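Local coordinates for Rab5 protein, putative (Plasmodium falciparum, PDB 3CLV) that belongs to the Ras family of small nucleotide-binding proteins as a putative Rab5 and is seen here with GDP in its pocket, at residues A42-Y47 with D96-A101; C119-F124 with N193-L198. One frame throughout, in Å; residues are numbered along the deposited sequence. Where two conformers were deposited one is given.

Interaction 1. Residues A42-Y47 with D96-A101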
loop_
_atom_site.group_PDB
_atom_site.type_symbol
_atom_site.label_atom_id
_atom_site.label_comp_id
_atom_site.label_asym_id
_atom_site.label_seq_id
_atom_site.Cartn_x
_atom_site.Cartn_y
_atom_site.Cartn_z
ATOM N N ALA A 42 11.990 0.174 -4.926
ATOM C CA ALA A 42 11.075 0.818 -3.980
ATOM C C ALA A 42 11.754 1.091 -2.634
ATOM O O ALA A 42 12.627 0.328 -2.193
ATOM C CB ALA A 42 9.814 -0.009 -3.806
ATOM N N SER A 43 11.356 2.191 -1.996
ATOM C CA SER A 43 12.038 2.678 -0.800
ATOM C C SER A 43 11.111 2.649 0.414
ATOM O O SER A 43 10.200 3.476 0.509
ATOM C CB SER A 43 12.566 4.091 -1.047
ATOM O OG SER A 43 13.316 4.569 0.049
ATOM N N PHE A 44 11.334 1.694 1.322
ATOM C CA PHE A 44 10.541 1.569 2.548
ATOM C C PHE A 44 11.418 1.523 3.788
ATOM O O PHE A 44 12.570 1.054 3.730
ATOM C CB PHE A 44 9.732 0.265 2.576
ATOM C CG PHE A 44 9.013 -0.061 1.299
ATOM C CD1 PHE A 44 7.897 0.677 0.899
ATOM C CD2 PHE A 44 9.418 -1.155 0.525
ATOM C CE1 PHE A 44 7.205 0.347 -0.285
ATOM C CE2 PHE A 44 8.727 -1.504 -0.648
ATOM C CZ PHE A 44 7.618 -0.753 -1.049
ATOM N N CYS A 45 10.846 1.973 4.904
ATOM C CA CYS A 45 11.481 1.832 6.215
ATOM C C CYS A 45 10.423 1.928 7.304
ATOM O O CYS A 45 9.315 2.397 7.076
ATOM C CB CYS A 45 12.580 2.884 6.438
ATOM S SG CYS A 45 12.005 4.507 6.957
ATOM N N THR A 46 10.761 1.439 8.493
ATOM C CA THR A 46 9.844 1.549 9.633
ATOM C C THR A 46 10.470 2.369 10.768
ATOM O O THR A 46 11.687 2.551 10.825
ATOM C CB THR A 46 9.326 0.176 10.122
ATOM O OG1 THR A 46 10.418 -0.608 10.628
ATOM C CG2 THR A 46 8.676 -0.586 8.981
ATOM N N TYR A 47 9.626 2.897 11.644
ATOM C CA TYR A 47 10.097 3.676 12.765
ATOM C C TYR A 47 9.035 3.650 13.837
ATOM O O TYR A 47 7.836 3.759 13.545
ATOM C CB TYR A 47 10.409 5.115 12.344
ATOM C CG TYR A 47 11.004 5.934 13.462
ATOM C CD1 TYR A 47 12.315 5.694 13.897
ATOM C CD2 TYR A 47 10.258 6.926 14.100
ATOM C CE1 TYR A 47 12.873 6.429 14.916
ATOM C CE2 TYR A 47 10.810 7.678 15.132
ATOM C CZ TYR A 47 12.122 7.416 15.533
ATOM O OH TYR A 47 12.707 8.121 16.556
ATOM N N ASP A 96 5.109 2.911 8.983
ATOM C CA ASP A 96 5.612 2.224 7.808
ATOM C C ASP A 96 5.796 3.295 6.729
ATOM O O ASP A 96 4.826 3.702 6.091
ATOM C CB ASP A 96 4.625 1.121 7.386
ATOM C CG ASP A 96 4.935 0.521 6.012
ATOM O OD1 ASP A 96 6.077 0.636 5.509
ATOM O OD2 ASP A 96 4.012 -0.083 5.428
ATOM N N ILE A 97 7.033 3.755 6.553
ATOM C CA ILE A 97 7.326 4.904 5.686
ATOM C C ILE A 97 7.658 4.497 4.266
ATOM O O ILE A 97 8.604 3.742 4.032
ATOM C CB ILE A 97 8.480 5.744 6.263
ATOM C CG1 ILE A 97 8.169 6.089 7.728
ATOM C CG2 ILE A 97 8.664 7.029 5.457
ATOM C CD1 ILE A 97 9.424 6.314 8.592
ATOM N N TRP A 98 6.879 5.022 3.325
ATOM C CA TRP A 98 7.085 4.801 1.921
ATOM C C TRP A 98 7.611 6.094 1.318
ATOM O O TRP A 98 6.857 7.064 1.164
ATOM C CB TRP A 98 5.764 4.408 1.227
ATOM C CG TRP A 98 5.136 3.086 1.669
ATOM C CD1 TRP A 98 5.163 2.527 2.909
ATOM C CD2 TRP A 98 4.336 2.220 0.859
ATOM N NE1 TRP A 98 4.470 1.339 2.916
ATOM C CE2 TRP A 98 3.946 1.135 1.666
ATOM C CE3 TRP A 98 3.928 2.248 -0.486
ATOM C CZ2 TRP A 98 3.149 0.096 1.184
ATOM C CZ3 TRP A 98 3.143 1.221 -0.962
ATOM C CH2 TRP A 98 2.767 0.150 -0.130
ATOM N N ASP A 99 8.885 6.093 0.926
ATOM C CA ASP A 99 9.507 7.260 0.285
ATOM C C ASP A 99 9.281 7.185 -1.213
ATOM O O ASP A 99 9.759 6.259 -1.865
ATOM C CB ASP A 99 11.007 7.302 0.608
ATOM C CG ASP A 99 11.756 8.445 -0.074
ATOM O OD1 ASP A 99 11.120 9.340 -0.674
ATOM O OD2 ASP A 99 13.020 8.440 0.008
ATOM N N THR A 100 8.535 8.153 -1.753
ATOM C CA THR A 100 8.219 8.138 -3.192
ATOM C C THR A 100 9.505 8.072 -4.035
ATOM O O THR A 100 9.522 7.436 -5.088
ATOM C CB THR A 100 7.327 9.329 -3.623
ATOM O OG1 THR A 100 7.946 10.559 -3.234
ATOM C CG2 THR A 100 5.946 9.240 -2.956
ATOM N N ALA A 101 10.561 8.729 -3.552
ATOM C CA ALA A 101 11.947 8.609 -4.067
ATOM C C ALA A 101 12.111 8.758 -5.572
ATOM O O ALA A 101 13.012 8.135 -6.159
ATOM C CB ALA A 101 12.584 7.286 -3.621
HETATM O O HOH W 1 10.029 4.294 -3.652
HETATM O O HOH W 2 14.928 6.896 1.639
#

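Interaction 2. Residues C119-F124 with N193-L198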
loop_
_atom_site.group_PDB
_atom_site.type_symbol
_atom_site.label_atom_id
_atom_site.label_comp_id
_atom_site.label_asym_id
_atom_site.label_seq_id
_atom_site.Cartn_x
_atom_site.Cartn_y
_atom_site.Cartn_z
ATOM N N CYS A 119 -0.788 8.786 7.284
ATOM C CA CYS A 119 -0.061 10.047 7.328
ATOM C C CYS A 119 0.584 10.373 6.002
ATOM O O CYS A 119 0.964 9.483 5.247
ATOM C CB CYS A 119 1.054 9.988 8.377
ATOM S SG CYS A 119 0.497 9.601 10.027
ATOM N N ALA A 120 0.725 11.660 5.731
ATOM C CA ALA A 120 1.498 12.118 4.596
ATOM C C ALA A 120 2.471 13.169 5.087
ATOM O O ALA A 120 2.074 14.162 5.735
ATOM C CB ALA A 120 0.590 12.673 3.492
ATOM N N ILE A 121 3.748 12.928 4.806
ATOM C CA ILE A 121 4.814 13.878 5.080
ATOM C C ILE A 121 5.199 14.552 3.771
ATOM O O ILE A 121 5.773 13.912 2.869
ATOM C CB ILE A 121 6.073 13.189 5.690
ATOM C CG1 ILE A 121 5.726 12.393 6.946
ATOM C CG2 ILE A 121 7.181 14.226 6.008
ATOM C CD1 ILE A 121 6.904 11.476 7.420
ATOM N N VAL A 122 4.877 15.841 3.657
ATOM C CA VAL A 122 5.136 16.582 2.418
ATOM C C VAL A 122 6.295 17.546 2.658
ATOM O O VAL A 122 6.173 18.505 3.438
ATOM C CB VAL A 122 3.888 17.348 1.889
ATOM C CG1 VAL A 122 4.182 17.908 0.494
ATOM C CG2 VAL A 122 2.674 16.428 1.819
ATOM N N VAL A 123 7.417 17.271 2.003
ATOM C CA VAL A 123 8.681 17.939 2.300
ATOM C C VAL A 123 9.014 18.942 1.190
ATOM O O VAL A 123 8.799 18.673 0.026
ATOM C CB VAL A 123 9.848 16.888 2.408
ATOM C CG1 VAL A 123 11.171 17.559 2.798
ATOM C CG2 VAL A 123 9.477 15.788 3.383
ATOM N N PHE A 124 9.533 20.102 1.570
ATOM C CA PHE A 124 10.117 21.023 0.597
ATOM C C PHE A 124 11.456 21.530 1.140
ATOM O O PHE A 124 11.816 21.267 2.299
ATOM C CB PHE A 124 9.134 22.157 0.230
ATOM C CG PHE A 124 8.942 23.190 1.334
ATOM C CD1 PHE A 124 8.009 22.975 2.350
ATOM C CD2 PHE A 124 9.686 24.365 1.343
ATOM C CE1 PHE A 124 7.836 23.899 3.379
ATOM C CE2 PHE A 124 9.528 25.308 2.378
ATOM C CZ PHE A 124 8.595 25.071 3.393
ATOM N N ASN A 193 11.198 14.735 15.638
ATOM C CA ASN A 193 10.000 15.506 15.992
ATOM C C ASN A 193 8.916 15.442 14.902
ATOM O O ASN A 193 7.730 15.554 15.190
ATOM C CB ASN A 193 10.360 16.968 16.309
ATOM C CG ASN A 193 10.967 17.159 17.713
ATOM O OD1 ASN A 193 10.707 16.397 18.636
ATOM N ND2 ASN A 193 11.747 18.223 17.872
ATOM N N ILE A 194 9.318 15.239 13.645
ATOM C CA ILE A 194 8.308 15.003 12.596
ATOM C C ILE A 194 7.367 13.888 13.066
ATOM O O ILE A 194 6.149 14.004 13.013
ATOM C CB ILE A 194 8.950 14.546 11.251
ATOM C CG1 ILE A 194 9.807 15.650 10.629
ATOM C CG2 ILE A 194 7.859 14.042 10.276
ATOM C CD1 ILE A 194 10.715 15.158 9.449
ATOM N N PHE A 195 7.953 12.796 13.526
ATOM C CA PHE A 195 7.210 11.606 13.845
ATOM C C PHE A 195 6.597 11.693 15.233
ATOM O O PHE A 195 5.567 11.076 15.477
ATOM C CB PHE A 195 8.114 10.388 13.655
ATOM C CG PHE A 195 8.487 10.179 12.212
ATOM C CD1 PHE A 195 7.652 9.450 11.370
ATOM C CD2 PHE A 195 9.630 10.781 11.681
ATOM C CE1 PHE A 195 7.972 9.276 10.041
ATOM C CE2 PHE A 195 9.962 10.632 10.352
ATOM C CZ PHE A 195 9.130 9.876 9.518
ATOM N N TYR A 196 7.188 12.511 16.109
ATOM C CA TYR A 196 6.588 12.762 17.433
ATOM C C TYR A 196 5.239 13.444 17.252
ATOM O O TYR A 196 4.243 13.032 17.865
ATOM C CB TYR A 196 7.484 13.640 18.324
ATOM C CG TYR A 196 8.795 12.994 18.764
ATOM C CD1 TYR A 196 9.017 11.629 18.614
ATOM C CD2 TYR A 196 9.799 13.758 19.359
ATOM C CE1 TYR A 196 10.224 11.043 19.012
ATOM C CE2 TYR A 196 11.000 13.186 19.757
ATOM C CZ TYR A 196 11.203 11.832 19.579
ATOM O OH TYR A 196 12.392 11.262 19.990
ATOM N N MET A 197 5.227 14.474 16.405
ATOM C CA MET A 197 4.033 15.254 16.091
ATOM C C MET A 197 2.950 14.392 15.442
ATOM O O MET A 197 1.768 14.455 15.836
ATOM C CB MET A 197 4.393 16.443 15.191
ATOM C CG MET A 197 5.207 17.568 15.900
ATOM S SD MET A 197 5.547 18.980 14.814
ATOM C CE MET A 197 3.957 19.769 14.752
ATOM N N LEU A 198 3.355 13.582 14.456
ATOM C CA LEU A 198 2.447 12.633 13.809
ATOM C C LEU A 198 1.866 11.629 14.789
ATOM O O LEU A 198 0.663 11.382 14.780
ATOM C CB LEU A 198 3.152 11.876 12.677
ATOM C CG LEU A 198 3.435 12.666 11.394
ATOM C CD1 LEU A 198 4.210 11.796 10.387
ATOM C CD2 LEU A 198 2.118 13.174 10.787
#

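Interaction 1. Residues A42-Y47 with D96-A101
D96 lies across from T46 in a non-hydrogen-bonded pair of two antiparallel strands, 43-50 and 92-99, which adjoin at the edge of the Ras-type sheet. T46 and D96 share a face with F44 and W98, and R115 of the second subunit covers these four and forms a salt bridge with D96 OD1. I97 is gripped by C45 through both backbone bonds: I97 N gives to C45 O at 2.7 Å, and C45 N gives to I97 O at 3.0 Å. On the reverse face the branched side chain of I97, suited to a buried strand position, carries CD1 against C45 SG in the conformer given and, more distantly, Y47 CB. W98 offers a broad indole as a wall for F44. The two side chains point the same way, and the F44 edge meets the indole in a T-shaped pair (planes at 71° to the five-membered ring), with F44 CE1 over the middle of the indole, 3.6 Å from W98 CD2. In the conformer given for D96, one of two, W98 NE1 donates to D96 OD2 at 2.9 Å, from above the carboxylate plane, which would help to fix the indole's rotation. At the next residue, D99 N gives to S43 O at 3.0 Å, while a water accepts from S43 N and donates to D99 O at 2.7 Å. A second water links D99 OD2 with S43 OG. D99 OD1 accepts from A101 N, which lies above the carboxylate plane, in an Asx turn; the small A101 CB then rests near S43 CB. One of the two backbone links of this pair is thus made through a water, while the carboxylate of D99 both shapes the turn and reaches S43 through solvent.

Interaction 2. Residues C119-F124 with N193-L198
I121 holds CG1 anti to its carbonyl carbon (chi1 -55°) and CD1 extended beyond it (chi2 169°), which carries CD1 of the side chain out toward helix 191-206, where F195 meets it with its CG likewise anti to the carbonyl carbon (chi1 -67°). This is helix-on-sheet packing in the alpha/beta fold of the P-loop proteins: a central parallel strand lies under the last helix, their segment axes 10.7 Å apart. Isoleucine suits the strand because it is branched at CB and long enough to meet the helix side chains partway across. Its CD1 touches F195 CZ at 3.5 Å, the two side chains crossing at about a right angle, and also comes to I194 CG2 at 4.0 Å. I194 CG2 in turn sits over one face of the F195 ring, towards its rim. The contact is wholly apolar and buried, and strand 149-155 adds I151 and V153 beside I121. L198, one helical turn after I194, has a forked end that serves two strand residues at once. Its CD1 lies 3.8 Å from I121 CG1, whereas its CD2 lies 4.0 Å from C119 SG.

In the fold
Both interactions belong to one mixed sheet: interaction 1 joins its edge strand 43-50 to the neighbouring strand 92-99, and interaction 2 packs the last helix on a central strand. Their centres are 13 Å apart, yet they touch through F195, whose CE1 lies 3.6 Å from I97 CD1 and whose CB lies 4.1 Å from Y47 CD2. F195 thus touches both strands of interaction 1, its ring meeting I97 and its CB meeting Y47. Interaction 1 stands nearer the ligand: the D99 side chain is about 5 Å from GDP and touches K20 of the probable P-loop, whereas the I194 side chain of interaction 2 is about 10 Å from GDP.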